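Local coordinates for protein putative oxidoreductase (Magnetospirillum magnetotacticum, PDB 3C1A) that is a putative oxidoreductase, probably using NAD(P) held by its N-terminal Rossmann-type domain to oxidise or reduce a substrate that has not been identified, at residues A[14-19]-A[39-44]; A[63-68]-A[90-95]; A[148-153]-A[235-240]; A[140-145]-A[241-246]. One frame throughout, in Å; residues are numbered along the deposited sequence.

Interaction 1 (A[14-19]-A[39-44]); sequences ALIGAG and RLASSN
Asn44 and Gly19 are joined by a side-chain bond beyond the ends of two parallel strands, where the backbone pairing has already opened. ND2 of Asn44 donates to Gly19 O over 3.3 Å, and the acceptor lies 11° out of the amide plane, so the N-H is used almost in plane. CB of Asn44 points toward the 14-19 segment, and CG lies anti to the backbone N (chi1 -177°); from there ND2 is the amide atom that reaches Gly19 O. OD1 of the same amide accepts from Asp46 N and caps the helix that follows. An alanine in place of Asn44 would probably leave Gly19 O without this donor and uncap the helix start. Asn44 N in turn donates to Ser42 OG (3.1 Å), an ST turn that shapes the exit from the strand. Ser43 OG adds a weak bond from Gly19 N.

Further back the pairing is regular, with strand directions only 2° apart. Leu15 N binds Arg39 O at 3.2 Å, Ala41 N binds Leu15 O at 2.9 Å, and Gly17 N binds Ala41 O at 2.8 Å. Leu15 and Leu40 lie side by side on one face, CD2 of Leu15 3.8 Å from CD1 of Leu40. Ala14, Ile16 and Ala41 occupy the other face, against Val64 of helix 62-65. Arg39 leads its guanidinium away to Glu69 and Glu58.

Gly17-Ala18-Gly19 opens the glycine-rich turn after the first strand of the beta-alpha-beta unit 11-17, 25-31, 35-42, as in Rossmann dinucleotide-binding folds.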
loop_
_atom_site.group_PDB
_atom_site.type_symbol
_atom_site.label_atom_id
_atom_site.label_comp_id
_atom_site.label_asym_id
_atom_site.label_seq_id
_atom_site.Cartn_x
_atom_site.Cartn_y
_atom_site.Cartn_z
ATOM N N ALA A 14 12.752 14.419 -0.162
ATOM C CA ALA A 14 13.914 13.601 0.126
ATOM C C ALA A 14 13.463 12.154 0.334
ATOM O O ALA A 14 12.328 11.902 0.741
ATOM C CB ALA A 14 14.658 14.128 1.348
ATOM N N LEU A 15 14.353 11.212 0.031
ATOM C CA LEU A 15 14.044 9.797 0.132
ATOM C C LEU A 15 15.001 9.111 1.105
ATOM O O LEU A 15 16.249 9.294 1.042
ATOM C CB LEU A 15 14.134 9.165 -1.256
ATOM C CG LEU A 15 13.996 7.645 -1.400
ATOM C CD1 LEU A 15 12.647 7.194 -0.875
ATOM C CD2 LEU A 15 14.193 7.242 -2.861
ATOM N N ILE A 16 14.428 8.393 2.064
ATOM C CA ILE A 16 15.225 7.630 2.967
ATOM C C ILE A 16 14.893 6.191 2.567
ATOM O O ILE A 16 13.751 5.746 2.727
ATOM C CB ILE A 16 14.934 7.922 4.444
ATOM C CG1 ILE A 16 15.237 9.401 4.759
ATOM C CG2 ILE A 16 15.744 6.964 5.298
ATOM C CD1 ILE A 16 14.636 9.914 6.037
ATOM N N GLY A 17 15.881 5.498 2.005
ATOM C CA GLY A 17 15.687 4.159 1.445
ATOM C C GLY A 17 16.672 3.166 1.998
ATOM O O GLY A 17 17.820 3.505 2.255
ATOM N N ALA A 18 16.226 1.936 2.211
ATOM C CA ALA A 18 17.129 0.850 2.583
ATOM C C ALA A 18 16.571 -0.450 2.035
ATOM O O ALA A 18 15.353 -0.655 2.026
ATOM C CB ALA A 18 17.285 0.771 4.097
ATOM N N GLY A 19 17.467 -1.303 1.543
ATOM C CA GLY A 19 17.100 -2.633 1.069
ATOM C C GLY A 19 16.425 -2.612 -0.285
ATOM O O GLY A 19 16.838 -1.866 -1.184
ATOM N N ARG A 39 17.504 15.513 -1.466
ATOM C CA ARG A 39 18.470 14.684 -0.737
ATOM C C ARG A 39 18.065 13.232 -0.861
ATOM O O ARG A 39 16.880 12.915 -1.032
ATOM C CB ARG A 39 18.591 15.036 0.777
ATOM C CG ARG A 39 18.848 16.481 1.089
ATOM C CD ARG A 39 19.637 16.704 2.387
ATOM N NE ARG A 39 19.783 18.132 2.639
ATOM C CZ ARG A 39 20.694 18.713 3.422
ATOM N NH1 ARG A 39 21.546 17.996 4.120
ATOM N NH2 ARG A 39 20.670 20.034 3.567
ATOM N N LEU A 40 19.055 12.358 -0.731
ATOM C CA LEU A 40 18.866 10.900 -0.746
ATOM C C LEU A 40 19.762 10.261 0.282
ATOM O O LEU A 40 20.981 10.454 0.233
ATOM C CB LEU A 40 19.246 10.356 -2.129
ATOM C CG LEU A 40 19.229 8.843 -2.329
ATOM C CD1 LEU A 40 17.793 8.302 -2.154
ATOM C CD2 LEU A 40 19.844 8.503 -3.709
ATOM N N ALA A 41 19.144 9.558 1.235
ATOM C CA ALA A 41 19.834 8.681 2.156
ATOM C C ALA A 41 19.527 7.218 1.813
ATOM O O ALA A 41 18.448 6.724 2.098
ATOM C CB ALA A 41 19.436 9.003 3.572
ATOM N N SER A 42 20.459 6.512 1.180
ATOM C CA SER A 42 20.190 5.122 0.763
ATOM C C SER A 42 21.376 4.188 0.957
ATOM O O SER A 42 22.488 4.531 0.585
ATOM C CB SER A 42 19.797 5.058 -0.701
ATOM O OG SER A 42 19.517 3.708 -1.061
ATOM N N SER A 43 21.117 3.005 1.514
ATOM C CA SER A 43 22.144 1.953 1.681
ATOM C C SER A 43 22.449 1.245 0.360
ATOM O O SER A 43 23.475 0.585 0.205
ATOM C CB SER A 43 21.664 0.901 2.699
ATOM O OG SER A 43 20.535 0.164 2.218
ATOM N N ASN A 44 21.521 1.363 -0.572
ATOM C CA ASN A 44 21.567 0.624 -1.805
ATOM C C ASN A 44 22.353 1.396 -2.880
ATOM O O ASN A 44 21.904 2.448 -3.309
ATOM C CB ASN A 44 20.134 0.370 -2.243
ATOM C CG ASN A 44 20.049 -0.462 -3.482
ATOM O OD1 ASN A 44 20.954 -0.440 -4.330
ATOM N ND2 ASN A 44 18.961 -1.224 -3.600
#

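Interaction 2 (A[63-68]-A[90-95]); sequences SVVSAP and IASGKA
Lys94 reaches across to the carbonyl groups of Val65 and Ala67 with the outer half of its side chain, CD to NZ. From a CB directed toward the 63-68 segment, the chain runs extended through CG to CD. The first real contact is made by CD, which passes 3.6 Å from Val65 O. CE comes next and touches two carbonyl oxygens, 3.2 Å from Ala67 O and 3.3 Å from Val65 O. A bend at chi4 (46°) then turns NZ onto Ala67 O, where it donates a hydrogen bond of 3.1 Å. NZ lies 23° out of that carbonyl's plane. Val65 O remains nearby, 3.6 Å from NZ, a proximity rather than a bond.

Ser92 approaches Val65 separately. Its OG stands 3.1 Å from Val65 O, within hydrogen-bonding range, although another acceptor competes for its single proton. The same OG rests against Val65 CG2 at 3.9 Å.

Both segments are the C-terminal exits of helices in the Rossmann-type domain. Gly93, with its positive phi of 77°, closes helix 82-91 in a Schellman motif and redirects the chain so that Lys94 can face helix 62-65. After it, Ala95 joins the parallel sheet through Val73, while Val64 packs against strands 11-17 and 35-42.

The contact is thus mainly polar although largely buried. An ammonium group bonded to Ala67 O, just past the end of helix 62-65, with Val65 O nearby, would probably be stabilised in its charged form by their partial negative charge, and it ties together two helix exits that share little apolar surface.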
loop_
_atom_site.group_PDB
_atom_site.type_symbol
_atom_site.label_atom_id
_atom_site.label_comp_id
_atom_site.label_asym_id
_atom_site.label_seq_id
_atom_site.Cartn_x
_atom_site.Cartn_y
_atom_site.Cartn_z
ATOM N N SER A 63 20.342 13.535 8.718
ATOM C CA SER A 63 20.655 14.723 7.924
ATOM C C SER A 63 19.567 15.065 6.918
ATOM O O SER A 63 19.462 16.221 6.461
ATOM C CB SER A 63 21.985 14.555 7.207
ATOM O OG SER A 63 23.023 14.284 8.147
ATOM N N VAL A 64 18.778 14.077 6.524
ATOM C CA VAL A 64 17.647 14.360 5.636
ATOM C C VAL A 64 16.568 15.124 6.381
ATOM O O VAL A 64 16.071 16.126 5.879
ATOM C CB VAL A 64 17.088 13.092 4.991
ATOM C CG1 VAL A 64 15.757 13.394 4.304
ATOM C CG2 VAL A 64 18.121 12.558 3.999
ATOM N N VAL A 65 16.246 14.699 7.607
ATOM C CA VAL A 65 15.186 15.366 8.384
ATOM C C VAL A 65 15.621 16.698 9.027
ATOM O O VAL A 65 14.782 17.516 9.395
ATOM C CB VAL A 65 14.535 14.436 9.484
ATOM C CG1 VAL A 65 14.197 13.003 8.928
ATOM C CG2 VAL A 65 15.365 14.341 10.725
ATOM N N SER A 66 16.925 16.922 9.155
ATOM C CA SER A 66 17.429 18.208 9.656
ATOM C C SER A 66 17.646 19.223 8.551
ATOM O O SER A 66 18.097 20.329 8.827
ATOM C CB SER A 66 18.746 18.038 10.402
ATOM O OG SER A 66 18.576 17.182 11.514
ATOM N N ALA A 67 17.347 18.846 7.313
ATOM C CA ALA A 67 17.672 19.631 6.139
ATOM C C ALA A 67 16.681 20.767 6.022
ATOM O O ALA A 67 15.478 20.515 6.062
ATOM C CB ALA A 67 17.617 18.737 4.887
ATOM N N PRO A 68 17.162 22.032 5.900
ATOM C CA PRO A 68 16.187 23.142 5.901
ATOM C C PRO A 68 15.319 23.241 4.660
ATOM O O PRO A 68 14.180 23.685 4.739
ATOM C CB PRO A 68 17.074 24.392 6.024
ATOM C CG PRO A 68 18.405 23.992 5.602
ATOM C CD PRO A 68 18.547 22.515 5.811
ATOM N N ILE A 90 8.245 13.896 11.600
ATOM C CA ILE A 90 7.123 14.660 12.172
ATOM C C ILE A 90 7.634 15.736 13.122
ATOM O O ILE A 90 7.177 16.876 13.061
ATOM C CB ILE A 90 6.130 13.727 12.941
ATOM C CG1 ILE A 90 5.375 12.801 11.960
ATOM C CG2 ILE A 90 5.111 14.547 13.715
ATOM C CD1 ILE A 90 4.633 11.622 12.632
ATOM N N ALA A 91 8.511 15.329 14.048
ATOM C CA ALA A 91 9.149 16.232 15.009
ATOM C C ALA A 91 9.824 17.420 14.302
ATOM O O ALA A 91 9.883 18.536 14.847
ATOM C CB ALA A 91 10.164 15.460 15.852
ATOM N N SER A 92 10.352 17.173 13.108
ATOM C CA SER A 92 10.968 18.211 12.278
ATOM C C SER A 92 10.011 19.029 11.420
ATOM O O SER A 92 10.463 19.921 10.703
ATOM C CB SER A 92 12.015 17.583 11.356
ATOM O OG SER A 92 13.221 17.356 12.068
ATOM N N GLY A 93 8.711 18.739 11.457
ATOM C CA GLY A 93 7.758 19.456 10.632
ATOM C C GLY A 93 7.710 19.061 9.163
ATOM O O GLY A 93 7.106 19.768 8.377
ATOM N N LYS A 94 8.279 17.915 8.782
ATOM C CA LYS A 94 8.247 17.498 7.375
ATOM C C LYS A 94 7.168 16.472 7.138
ATOM O O LYS A 94 7.091 15.466 7.856
ATOM C CB LYS A 94 9.577 16.928 6.937
ATOM C CG LYS A 94 10.637 17.999 6.877
ATOM C CD LYS A 94 11.965 17.435 7.094
ATOM C CE LYS A 94 13.054 18.484 6.810
ATOM N NZ LYS A 94 12.784 19.790 7.412
ATOM N N ALA A 95 6.356 16.721 6.121
ATOM C CA ALA A 95 5.369 15.753 5.665
ATOM C C ALA A 95 5.999 14.422 5.271
ATOM O O ALA A 95 7.129 14.399 4.728
ATOM C CB ALA A 95 4.618 16.296 4.488
#

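Interaction 3 (A[148-153]-A[235-240]); sequences ILAVRS and AVFGEA
Phe237 O receives two backbone donors from the facing strand, Leu149 N at 2.7 Å and, weakly, Ala150 N at 3.4 Å. Two residues opposite one define a classic beta bulge, and the register shifts by one there. Phe237 N returns a bond to Ala150 O (2.8 Å), and Arg152 and Ala235 form the next hydrogen-bonded antiparallel pair.

The side chains of Ala150, Arg152 and Phe237 share one face. With chi2 at -91°, the Phe237 ring turns its CD2-CE2 edge to the 148-153 strand: Ala150 CB lies 3.9 Å from CD2, and Arg152 CD lies 4.0 Å from CE2. An alanine in place of Phe237 would probably open a gap beside Ala150 and leave the Arg152 methylenes without that support. Val151 and Val236 share the other face; Val236 CG1 also meets Ile148 CG1 at 4.0 Å.

A second shell surrounds these groups. Arg152 NH1 bonds Gly262 O, and its guanidinium makes a cation-pi contact with Trp264. Thr242 touches the ring, and Gln259 the Phe237 side chain, while helix 168-184 covers Val151 and Val236 through Leu183. Strands 148-158 and 229-238 are antiparallel neighbours in the mixed sheet of the GFO/IDH/MocA-type C-terminal domain.

The chemistry is therefore divided: backbone bonds set the register, and an aromatic edge braces the aliphatic stem of an arginine whose charged end is engaged by partners beyond this strand pair.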
loop_
_atom_site.group_PDB
_atom_site.type_symbol
_atom_site.label_atom_id
_atom_site.label_comp_id
_atom_site.label_asym_id
_atom_site.label_seq_id
_atom_site.Cartn_x
_atom_site.Cartn_y
_atom_site.Cartn_z
ATOM N N ILE A 148 -23.252 -4.872 -1.554
ATOM C CA ILE A 148 -22.145 -5.861 -1.526
ATOM C C ILE A 148 -22.525 -7.072 -0.704
ATOM O O ILE A 148 -23.009 -6.944 0.432
ATOM C CB ILE A 148 -20.850 -5.256 -0.928
ATOM C CG1 ILE A 148 -20.430 -4.054 -1.783
ATOM C CG2 ILE A 148 -19.730 -6.353 -0.777
ATOM C CD1 ILE A 148 -19.300 -3.187 -1.221
ATOM N N LEU A 149 -22.286 -8.249 -1.275
ATOM C CA LEU A 149 -22.529 -9.542 -0.589
ATOM C C LEU A 149 -21.250 -10.223 -0.122
ATOM O O LEU A 149 -21.237 -10.932 0.878
ATOM C CB LEU A 149 -23.221 -10.513 -1.538
ATOM C CG LEU A 149 -24.513 -10.041 -2.196
ATOM C CD1 LEU A 149 -24.896 -10.939 -3.382
ATOM C CD2 LEU A 149 -25.555 -10.012 -1.131
ATOM N N ALA A 150 -20.194 -10.033 -0.897
ATOM C CA ALA A 150 -18.915 -10.677 -0.674
ATOM C C ALA A 150 -17.817 -9.941 -1.385
ATOM O O ALA A 150 -18.056 -9.272 -2.387
ATOM C CB ALA A 150 -18.937 -12.119 -1.153
ATOM N N VAL A 151 -16.607 -10.136 -0.856
ATOM C CA VAL A 151 -15.386 -9.608 -1.426
ATOM C C VAL A 151 -14.329 -10.705 -1.371
ATOM O O VAL A 151 -14.185 -11.404 -0.358
ATOM C CB VAL A 151 -14.913 -8.396 -0.640
ATOM C CG1 VAL A 151 -13.597 -7.933 -1.140
ATOM C CG2 VAL A 151 -15.951 -7.279 -0.670
ATOM N N ARG A 152 -13.597 -10.863 -2.471
ATOM C CA ARG A 152 -12.443 -11.723 -2.414
ATOM C C ARG A 152 -11.259 -11.205 -3.200
ATOM O O ARG A 152 -11.406 -10.501 -4.220
ATOM C CB ARG A 152 -12.832 -13.123 -2.880
ATOM C CG ARG A 152 -12.557 -13.388 -4.311
ATOM C CD ARG A 152 -13.110 -14.742 -4.713
ATOM N NE ARG A 152 -12.200 -15.809 -4.356
ATOM C CZ ARG A 152 -12.397 -17.084 -4.646
ATOM N NH1 ARG A 152 -13.538 -17.498 -5.210
ATOM N NH2 ARG A 152 -11.479 -17.969 -4.297
ATOM N N SER A 153 -10.066 -11.527 -2.716
ATOM C CA SER A 153 -8.839 -11.184 -3.444
ATOM C C SER A 153 -7.830 -12.316 -3.379
ATOM O O SER A 153 -7.895 -13.184 -2.500
ATOM C CB SER A 153 -8.216 -9.898 -2.901
ATOM O OG SER A 153 -7.784 -10.074 -1.557
ATOM N N ALA A 235 -12.353 -9.280 -6.604
ATOM C CA ALA A 235 -13.702 -9.279 -7.145
ATOM C C ALA A 235 -14.601 -8.730 -6.068
ATOM O O ALA A 235 -14.411 -9.080 -4.927
ATOM C CB ALA A 235 -14.120 -10.689 -7.518
ATOM N N VAL A 236 -15.542 -7.861 -6.413
ATOM C CA VAL A 236 -16.529 -7.357 -5.440
ATOM C C VAL A 236 -17.907 -7.855 -5.902
ATOM O O VAL A 236 -18.358 -7.522 -6.983
ATOM C CB VAL A 236 -16.510 -5.797 -5.261
ATOM C CG1 VAL A 236 -17.576 -5.359 -4.239
ATOM C CG2 VAL A 236 -15.134 -5.339 -4.762
ATOM N N PHE A 237 -18.533 -8.694 -5.096
ATOM C CA PHE A 237 -19.779 -9.347 -5.494
ATOM C C PHE A 237 -20.924 -8.556 -4.905
ATOM O O PHE A 237 -21.010 -8.349 -3.699
ATOM C CB PHE A 237 -19.849 -10.811 -5.007
ATOM C CG PHE A 237 -18.720 -11.682 -5.503
ATOM C CD1 PHE A 237 -18.831 -12.396 -6.687
ATOM C CD2 PHE A 237 -17.558 -11.811 -4.755
ATOM C CE1 PHE A 237 -17.808 -13.184 -7.140
ATOM C CE2 PHE A 237 -16.514 -12.618 -5.203
ATOM C CZ PHE A 237 -16.630 -13.283 -6.405
ATOM N N GLY A 238 -21.836 -8.129 -5.753
ATOM C CA GLY A 238 -23.042 -7.468 -5.255
ATOM C C GLY A 238 -24.295 -8.166 -5.695
ATOM O O GLY A 238 -24.259 -9.159 -6.434
ATOM N N GLU A 239 -25.432 -7.609 -5.297
ATOM C CA GLU A 239 -26.736 -8.190 -5.644
ATOM C C GLU A 239 -27.029 -8.192 -7.153
ATOM O O GLU A 239 -27.806 -9.018 -7.643
ATOM C CB GLU A 239 -27.858 -7.414 -4.981
ATOM C CG GLU A 239 -27.918 -7.530 -3.508
ATOM C CD GLU A 239 -29.096 -6.799 -2.936
ATOM O OE1 GLU A 239 -29.673 -5.944 -3.651
ATOM O OE2 GLU A 239 -29.423 -7.071 -1.755
ATOM N N ALA A 240 -26.453 -7.240 -7.871
ATOM C CA ALA A 240 -26.820 -6.979 -9.264
ATOM C C ALA A 240 -25.693 -7.139 -10.268
ATOM O O ALA A 240 -25.943 -7.072 -11.453
ATOM C CB ALA A 240 -27.429 -5.574 -9.377
#

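Interaction 4 (A[140-145]-A[241-246]); sequences ADLTSI and GTLVMD
Ile145 and Leu243 meet where the short, weakly bonded helix 142-145 packs on strand 242-246 of the GFO/IDH/MocA-type C-terminal domain, beside the turn, including Gly241, that leads from strand 229-238 into it. The contact is apolar across the two segments, and its tight half is built round the methyl CG2 of Ile145. That methyl lies 3.4 Å from Gly241 C and 3.7 Å from Leu243 CG. Its neighbour Gly241 offers bare backbone: a CB modelled there would stand only 2.9 Å from CG2, a clash. The rotamer matters as well. CG1 of Ile145 occupies the crowded position between the backbone N and the carbonyl carbon (chi1 65°), and CG2, anti to the carbonyl carbon, is the branch in closest contact with the glycine. The two side chains, Ile145 and Leu243, cross obliquely.

The loose half lies at the start of 140-145, where Asp141 and Leu142 are partly exposed. Here one methyl, Leu243 CD1, does all the touching: it is 3.8 Å from Asp141 O and 4.4 Å from Leu142 CD2, the latter a marginal van der Waals contact.

Leu138 of helix 133-140, Leu255 of strand 254-256 and Leu272 also pack on Leu243. Ile145 also packs on Leu255 and on Val236, and its backbone is hydrogen-bonded to Ala240. Within the helix Ile145 N donates to Leu142 O (3.2 Å); across the contact, Ile145 CB lies 3.5 Å from Gly241 O.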
loop_
_atom_site.group_PDB
_atom_site.type_symbol
_atom_site.label_atom_id
_atom_site.label_comp_id
_atom_site.label_asym_id
_atom_site.label_seq_id
_atom_site.Cartn_x
_atom_site.Cartn_y
_atom_site.Cartn_z
ATOM N N ALA A 140 -16.091 4.053 -8.165
ATOM C CA ALA A 140 -17.047 4.930 -8.854
ATOM C C ALA A 140 -18.262 4.189 -9.431
ATOM O O ALA A 140 -19.334 4.809 -9.636
ATOM C CB ALA A 140 -16.347 5.728 -9.970
ATOM N N ASP A 141 -18.090 2.897 -9.728
ATOM C CA ASP A 141 -19.129 2.046 -10.327
ATOM C C ASP A 141 -19.828 1.082 -9.361
ATOM O O ASP A 141 -20.502 0.165 -9.783
ATOM C CB ASP A 141 -18.553 1.261 -11.498
ATOM C CG ASP A 141 -18.833 1.936 -12.830
ATOM O OD1 ASP A 141 -18.328 3.061 -13.034
ATOM O OD2 ASP A 141 -19.577 1.357 -13.660
ATOM N N LEU A 142 -19.691 1.313 -8.072
ATOM C CA LEU A 142 -20.250 0.399 -7.067
ATOM C C LEU A 142 -21.780 0.361 -7.059
ATOM O O LEU A 142 -22.364 -0.680 -6.789
ATOM C CB LEU A 142 -19.688 0.723 -5.673
ATOM C CG LEU A 142 -18.382 0.052 -5.217
ATOM C CD1 LEU A 142 -17.938 0.639 -3.908
ATOM C CD2 LEU A 142 -18.541 -1.451 -5.069
ATOM N N THR A 143 -22.449 1.471 -7.379
ATOM C CA THR A 143 -23.932 1.457 -7.428
ATOM C C THR A 143 -24.457 0.443 -8.435
ATOM O O THR A 143 -25.489 -0.179 -8.203
ATOM C CB THR A 143 -24.541 2.852 -7.801
ATOM O OG1 THR A 143 -24.011 3.860 -6.945
ATOM C CG2 THR A 143 -26.067 2.839 -7.660
ATOM N N SER A 144 -23.746 0.291 -9.549
ATOM C CA SER A 144 -24.128 -0.646 -10.598
ATOM C C SER A 144 -24.358 -2.057 -10.073
ATOM O O SER A 144 -25.293 -2.729 -10.505
ATOM C CB SER A 144 -23.057 -0.692 -11.685
ATOM O OG SER A 144 -22.782 0.602 -12.187
ATOM N N ILE A 145 -23.526 -2.506 -9.134
ATOM C CA ILE A 145 -23.609 -3.885 -8.642
ATOM C C ILE A 145 -24.514 -4.031 -7.407
ATOM O O ILE A 145 -24.747 -5.125 -6.938
ATOM C CB ILE A 145 -22.204 -4.504 -8.426
ATOM C CG1 ILE A 145 -21.411 -3.796 -7.322
ATOM C CG2 ILE A 145 -21.419 -4.476 -9.762
ATOM C CD1 ILE A 145 -20.405 -4.721 -6.573
ATOM N N GLY A 241 -24.478 -7.397 -9.794
ATOM C CA GLY A 241 -23.289 -7.507 -10.643
ATOM C C GLY A 241 -22.074 -7.832 -9.790
ATOM O O GLY A 241 -22.176 -7.952 -8.590
ATOM N N THR A 242 -20.951 -8.062 -10.445
ATOM C CA THR A 242 -19.687 -8.404 -9.783
ATOM C C THR A 242 -18.628 -7.546 -10.476
ATOM O O THR A 242 -18.594 -7.500 -11.705
ATOM C CB THR A 242 -19.361 -9.900 -9.970
ATOM O OG1 THR A 242 -20.452 -10.712 -9.466
ATOM C CG2 THR A 242 -18.052 -10.270 -9.252
ATOM N N LEU A 243 -17.806 -6.838 -9.702
ATOM C CA LEU A 243 -16.694 -6.070 -10.269
ATOM C C LEU A 243 -15.412 -6.802 -9.969
ATOM O O LEU A 243 -15.184 -7.204 -8.823
ATOM C CB LEU A 243 -16.647 -4.672 -9.664
ATOM C CG LEU A 243 -17.782 -3.785 -10.150
ATOM C CD1 LEU A 243 -18.020 -2.604 -9.258
ATOM C CD2 LEU A 243 -17.465 -3.362 -11.601
ATOM N N VAL A 244 -14.616 -7.030 -11.004
ATOM C CA VAL A 244 -13.334 -7.737 -10.908
ATOM C C VAL A 244 -12.152 -6.880 -11.437
ATOM O O VAL A 244 -12.224 -6.273 -12.486
ATOM C CB VAL A 244 -13.356 -9.101 -11.666
ATOM C CG1 VAL A 244 -11.979 -9.802 -11.606
ATOM C CG2 VAL A 244 -14.439 -10.034 -11.145
HETATM N N MSE A 245 -11.063 -6.838 -10.676
HETATM C CA MSE A 245 -9.804 -6.309 -11.198
HETATM C C MSE A 245 -8.810 -7.436 -11.258
HETATM O O MSE A 245 -8.541 -8.033 -10.236
HETATM C CB MSE A 245 -9.268 -5.238 -10.273
HETATM C CG MSE A 245 -9.857 -3.916 -10.505
HETATM SE SE MSE A 245 -9.488 -2.711 -9.078
HETATM C CE MSE A 245 -7.615 -2.941 -8.817
ATOM N N ASP A 246 -8.272 -7.722 -12.440
ATOM C CA ASP A 246 -7.442 -8.915 -12.662
ATOM C C ASP A 246 -6.240 -8.616 -13.541
ATOM O O ASP A 246 -6.420 -8.180 -14.670
ATOM C CB ASP A 246 -8.286 -9.984 -13.347
ATOM C CG ASP A 246 -7.546 -11.315 -13.506
ATOM O OD1 ASP A 246 -6.298 -11.356 -13.352
ATOM O OD2 ASP A 246 -8.235 -12.318 -13.774
#

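How the interactions relate
The four contacts form two groups on opposite sides of the chain's centre. Interactions 1 and 2 come first along the chain and lie in the Rossmann-type domain, centres about 15 Å apart; Val64 and Ala67 of interaction 2 pack on Ala14, Arg39 and Ala41 of interaction 1, joining helix 62-65 to the parallel sheet. Interactions 3 and 4 follow in the C-terminal domain, centres about 8 Å apart. Interaction 3 is nested inside the loop closed by interaction 4, and neighbouring strands 229-238 and 242-246 of the mixed sheet link them. About 40 Å separates the centres of interactions 1 and 3, consistent with a Rossmann-type domain, probably for dinucleotide, and a separate C-terminal domain.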